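Long-range contact in poly(ADP-ribose) glycohydrolase (Thermomonospora curvata, PDB 3SIG), which hydrolyses poly(ADP-ribose), probably cutting the glycosidic bonds between its ADP-ribose units, and binds ADP-ribose in a macrodomain-like fold: residues I7-L15 and F156-L164. Numbering follows the deposited sequence.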
loop_
_atom_site.group_PDB
_atom_site.type_symbol
_atom_site.label_atom_id
_atom_site.label_comp_id
_atom_site.label_asym_id
_atom_site.label_seq_id
_atom_site.Cartn_x
_atom_site.Cartn_y
_atom_site.Cartn_z
ATOM N N ILE A 7 11.383 -8.194 -14.833
ATOM C CA ILE A 7 10.310 -7.214 -14.879
ATOM C C ILE A 7 10.664 -5.958 -14.070
ATOM O O ILE A 7 10.506 -4.830 -14.542
ATOM C CB ILE A 7 9.004 -7.823 -14.375
ATOM C CG1 ILE A 7 8.483 -8.824 -15.415
ATOM C CG2 ILE A 7 7.985 -6.736 -14.139
ATOM C CD1 ILE A 7 7.362 -9.667 -14.900
ATOM N N ALA A 8 11.205 -6.167 -12.871
ATOM C CA ALA A 8 11.654 -5.034 -12.062
ATOM C C ALA A 8 12.677 -4.169 -12.773
ATOM O O ALA A 8 12.557 -2.941 -12.758
ATOM C CB ALA A 8 12.215 -5.511 -10.767
ATOM N N ALA A 9 13.665 -4.776 -13.416
ATOM C CA ALA A 9 14.656 -4.001 -14.127
ATOM C C ALA A 9 14.024 -3.245 -15.291
ATOM O O ALA A 9 14.418 -2.119 -15.596
ATOM C CB ALA A 9 15.790 -4.931 -14.613
ATOM N N GLU A 10 13.096 -3.890 -15.984
ATOM C CA GLU A 10 12.414 -3.227 -17.098
ATOM C C GLU A 10 11.632 -2.001 -16.588
ATOM O O GLU A 10 11.643 -0.943 -17.210
ATOM C CB GLU A 10 11.462 -4.173 -17.796
ATOM C CG GLU A 10 10.820 -3.554 -19.042
ATOM C CD GLU A 10 9.846 -4.482 -19.730
ATOM O OE1 GLU A 10 8.796 -4.801 -19.159
ATOM O OE2 GLU A 10 10.132 -4.880 -20.873
ATOM N N THR A 11 10.990 -2.151 -15.437
ATOM C CA THR A 11 10.249 -1.031 -14.866
ATOM C C THR A 11 11.196 0.116 -14.517
ATOM O O THR A 11 10.905 1.276 -14.821
ATOM C CB THR A 11 9.461 -1.492 -13.668
ATOM O OG1 THR A 11 8.421 -2.341 -14.138
ATOM C CG2 THR A 11 8.836 -0.301 -12.896
ATOM N N VAL A 12 12.338 -0.175 -13.911
ATOM C CA VAL A 12 13.298 0.886 -13.675
ATOM C C VAL A 12 13.748 1.571 -14.968
ATOM O O VAL A 12 13.872 2.787 -14.977
ATOM C CB VAL A 12 14.492 0.347 -12.900
ATOM C CG1 VAL A 12 15.670 1.356 -12.948
ATOM C CG2 VAL A 12 14.068 0.049 -11.474
ATOM N N GLU A 13 13.967 0.814 -16.046
ATOM C CA GLU A 13 14.309 1.392 -17.357
ATOM C C GLU A 13 13.187 2.317 -17.850
ATOM O O GLU A 13 13.431 3.419 -18.336
ATOM C CB GLU A 13 14.573 0.302 -18.419
ATOM C CG GLU A 13 14.815 0.880 -19.830
ATOM C CD GLU A 13 15.098 -0.169 -20.923
ATOM O OE1 GLU A 13 15.283 -1.357 -20.595
ATOM O OE2 GLU A 13 15.135 0.207 -22.116
ATOM N N ILE A 14 11.960 1.844 -17.706
ATOM C CA ILE A 14 10.778 2.599 -18.127
ATOM C C ILE A 14 10.705 3.915 -17.373
ATOM O O ILE A 14 10.436 4.977 -17.958
ATOM C CB ILE A 14 9.494 1.760 -17.946
ATOM C CG1 ILE A 14 9.422 0.708 -19.042
ATOM C CG2 ILE A 14 8.253 2.641 -17.962
ATOM C CD1 ILE A 14 8.418 -0.353 -18.757
ATOM N N LEU A 15 10.970 3.862 -16.065
ATOM C CA LEU A 15 10.899 5.073 -15.252
ATOM C C LEU A 15 12.019 6.040 -15.632
ATOM O O LEU A 15 11.812 7.251 -15.542
ATOM C CB LEU A 15 10.898 4.765 -13.749
ATOM C CG LEU A 15 9.749 3.887 -13.275
ATOM C CD1 LEU A 15 9.950 3.465 -11.821
ATOM C CD2 LEU A 15 8.418 4.582 -13.397
ATOM N N PHE A 156 0.878 0.753 -14.558
ATOM C CA PHE A 156 1.005 0.393 -15.971
ATOM C C PHE A 156 1.289 -1.089 -16.209
ATOM O O PHE A 156 1.664 -1.443 -17.345
ATOM C CB PHE A 156 2.049 1.297 -16.682
ATOM C CG PHE A 156 3.372 1.419 -15.953
ATOM C CD1 PHE A 156 3.655 2.547 -15.202
ATOM C CD2 PHE A 156 4.333 0.421 -16.031
ATOM C CE1 PHE A 156 4.859 2.662 -14.534
ATOM C CE2 PHE A 156 5.533 0.530 -15.350
ATOM C CZ PHE A 156 5.786 1.645 -14.594
ATOM N N ARG A 157 1.053 -1.970 -15.227
ATOM C CA ARG A 157 1.052 -3.412 -15.468
ATOM C C ARG A 157 -0.164 -4.053 -14.841
ATOM O O ARG A 157 -0.678 -3.542 -13.816
ATOM C CB ARG A 157 2.297 -4.132 -14.932
ATOM C CG ARG A 157 3.607 -3.678 -15.488
ATOM C CD ARG A 157 4.731 -4.618 -15.068
ATOM N NE ARG A 157 6.011 -4.033 -15.385
ATOM C CZ ARG A 157 6.668 -4.286 -16.498
ATOM N NH1 ARG A 157 6.179 -5.127 -17.382
ATOM N NH2 ARG A 157 7.826 -3.690 -16.724
ATOM N N ASP A 158 -0.611 -5.176 -15.394
ATOM C CA ASP A 158 -1.633 -6.010 -14.770
ATOM C C ASP A 158 -1.000 -7.039 -13.828
ATOM O O ASP A 158 0.196 -7.022 -13.624
ATOM C CB ASP A 158 -2.512 -6.669 -15.822
ATOM C CG ASP A 158 -1.783 -7.719 -16.650
ATOM O OD1 ASP A 158 -0.661 -8.176 -16.347
ATOM O OD2 ASP A 158 -2.389 -8.158 -17.665
ATOM N N ASP A 159 -1.821 -7.959 -13.307
ATOM C CA ASP A 159 -1.365 -8.911 -12.283
ATOM C C ASP A 159 -0.286 -9.853 -12.846
ATOM O O ASP A 159 0.597 -10.329 -12.117
ATOM C CB ASP A 159 -2.544 -9.739 -11.745
ATOM C CG ASP A 159 -3.505 -8.940 -10.868
ATOM O OD1 ASP A 159 -3.098 -7.896 -10.284
ATOM O OD2 ASP A 159 -4.679 -9.390 -10.766
ATOM N N ALA A 160 -0.329 -10.086 -14.150
ATOM C CA ALA A 160 0.614 -11.001 -14.782
ATOM C C ALA A 160 1.926 -10.330 -15.192
ATOM O O ALA A 160 2.851 -11.006 -15.662
ATOM C CB ALA A 160 -0.031 -11.646 -15.995
ATOM N N GLY A 161 2.004 -9.012 -15.061
ATOM C CA GLY A 161 3.199 -8.295 -15.436
ATOM C C GLY A 161 3.115 -7.706 -16.829
ATOM O O GLY A 161 4.078 -7.098 -17.269
ATOM N N ARG A 162 1.981 -7.868 -17.510
ATOM C CA ARG A 162 1.785 -7.297 -18.852
ATOM C C ARG A 162 1.555 -5.793 -18.797
ATOM O O ARG A 162 0.800 -5.299 -17.956
ATOM C CB ARG A 162 0.587 -7.957 -19.524
ATOM C CG ARG A 162 0.802 -9.405 -19.950
ATOM C CD ARG A 162 1.493 -9.488 -21.296
ATOM N NE ARG A 162 0.667 -8.931 -22.370
ATOM C CZ ARG A 162 -0.084 -9.653 -23.199
ATOM N NH1 ARG A 162 -0.120 -10.975 -23.091
ATOM N NH2 ARG A 162 -0.800 -9.050 -24.138
ATOM N N LEU A 163 2.229 -5.060 -19.680
ATOM C CA LEU A 163 2.091 -3.625 -19.721
ATOM C C LEU A 163 0.692 -3.252 -20.204
ATOM O O LEU A 163 0.142 -3.932 -21.066
ATOM C CB LEU A 163 3.183 -2.990 -20.603
ATOM C CG LEU A 163 4.587 -3.073 -19.990
ATOM C CD1 LEU A 163 5.671 -2.925 -21.060
ATOM C CD2 LEU A 163 4.755 -2.041 -18.890
ATOM N N LEU A 164 0.138 -2.150 -19.703
ATOM C CA LEU A 164 -1.238 -1.772 -20.002
ATOM C C LEU A 164 -1.321 -0.851 -21.197
ATOM O O LEU A 164 -0.492 0.047 -21.390
ATOM C CB LEU A 164 -1.878 -1.077 -18.795
ATOM C CG LEU A 164 -1.977 -1.903 -17.512
ATOM C CD1 LEU A 164 -2.613 -1.113 -16.384
ATOM C CD2 LEU A 164 -2.790 -3.158 -17.739
HETATM O O HOH W 1 6.778 -6.406 -20.080
#
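Arg157 meets Glu10 and Thr11 because its chain runs extended from CG to NE, with CG anti to its carbonyl carbon (chi1 -60°). Glu10 CG lies anti to the backbone N (chi1 -175°), and the extended chain carries the carboxylate to the guanidinium. The two flat groups are nearly coplanar, 4° apart. Arg157 grips one oxygen end-on with two nitrogens in a salt bridge. Arg157 NH2 donates to Glu10 OE1 at 2.8 Å, meeting the oxygen's anti lone pair. Arg157 NH1 meets the same Glu10 OE1 at 3.2 Å, on a more bent path. A water joins them, donating to Glu10 OE1 and accepting from Arg157 NH1.

Two further acceptors lie near the guanidinium plane. Arg157 NH2 donates to Thr11 OG1 at 3.0 Å. Arg157 NH1 donates to Gly161 O at 2.9 Å, which ties the arginine to its own turn. Separately, NE bonds to the carbonyl of Arg117, which is also a partner of Thr11 OG1. These bonds probably fix the rotation of the group and help balance its charge. Its two faces are packed by apolar groups. Ile7 CG2 sits over the centre of one face, 3.6 Å from Arg157 NE. Leu163 CD2 lies over the opposite face, toward the rim, and meets Ile14 CD1 tip to tip at 4.0 Å. Beside this polar centre, Thr11 CG2 and Leu15 CD2 approach the edge of the Phe156 ring, at its CZ end.

This is structural packing, about 12 Å from the bound ADP-ribose at the Arg157 side chain. The buried arginine joins N-terminal helix 2-17 to the beta hairpin of strands 147-157 and 163-175. Helix 111-118 supplies Arg117 and Ser118 beside Arg157. Strand 19-21 brings Tyr20 against Phe156, Ile14 and Leu163, while helix 74-84 packs against Asp158 and Leu164.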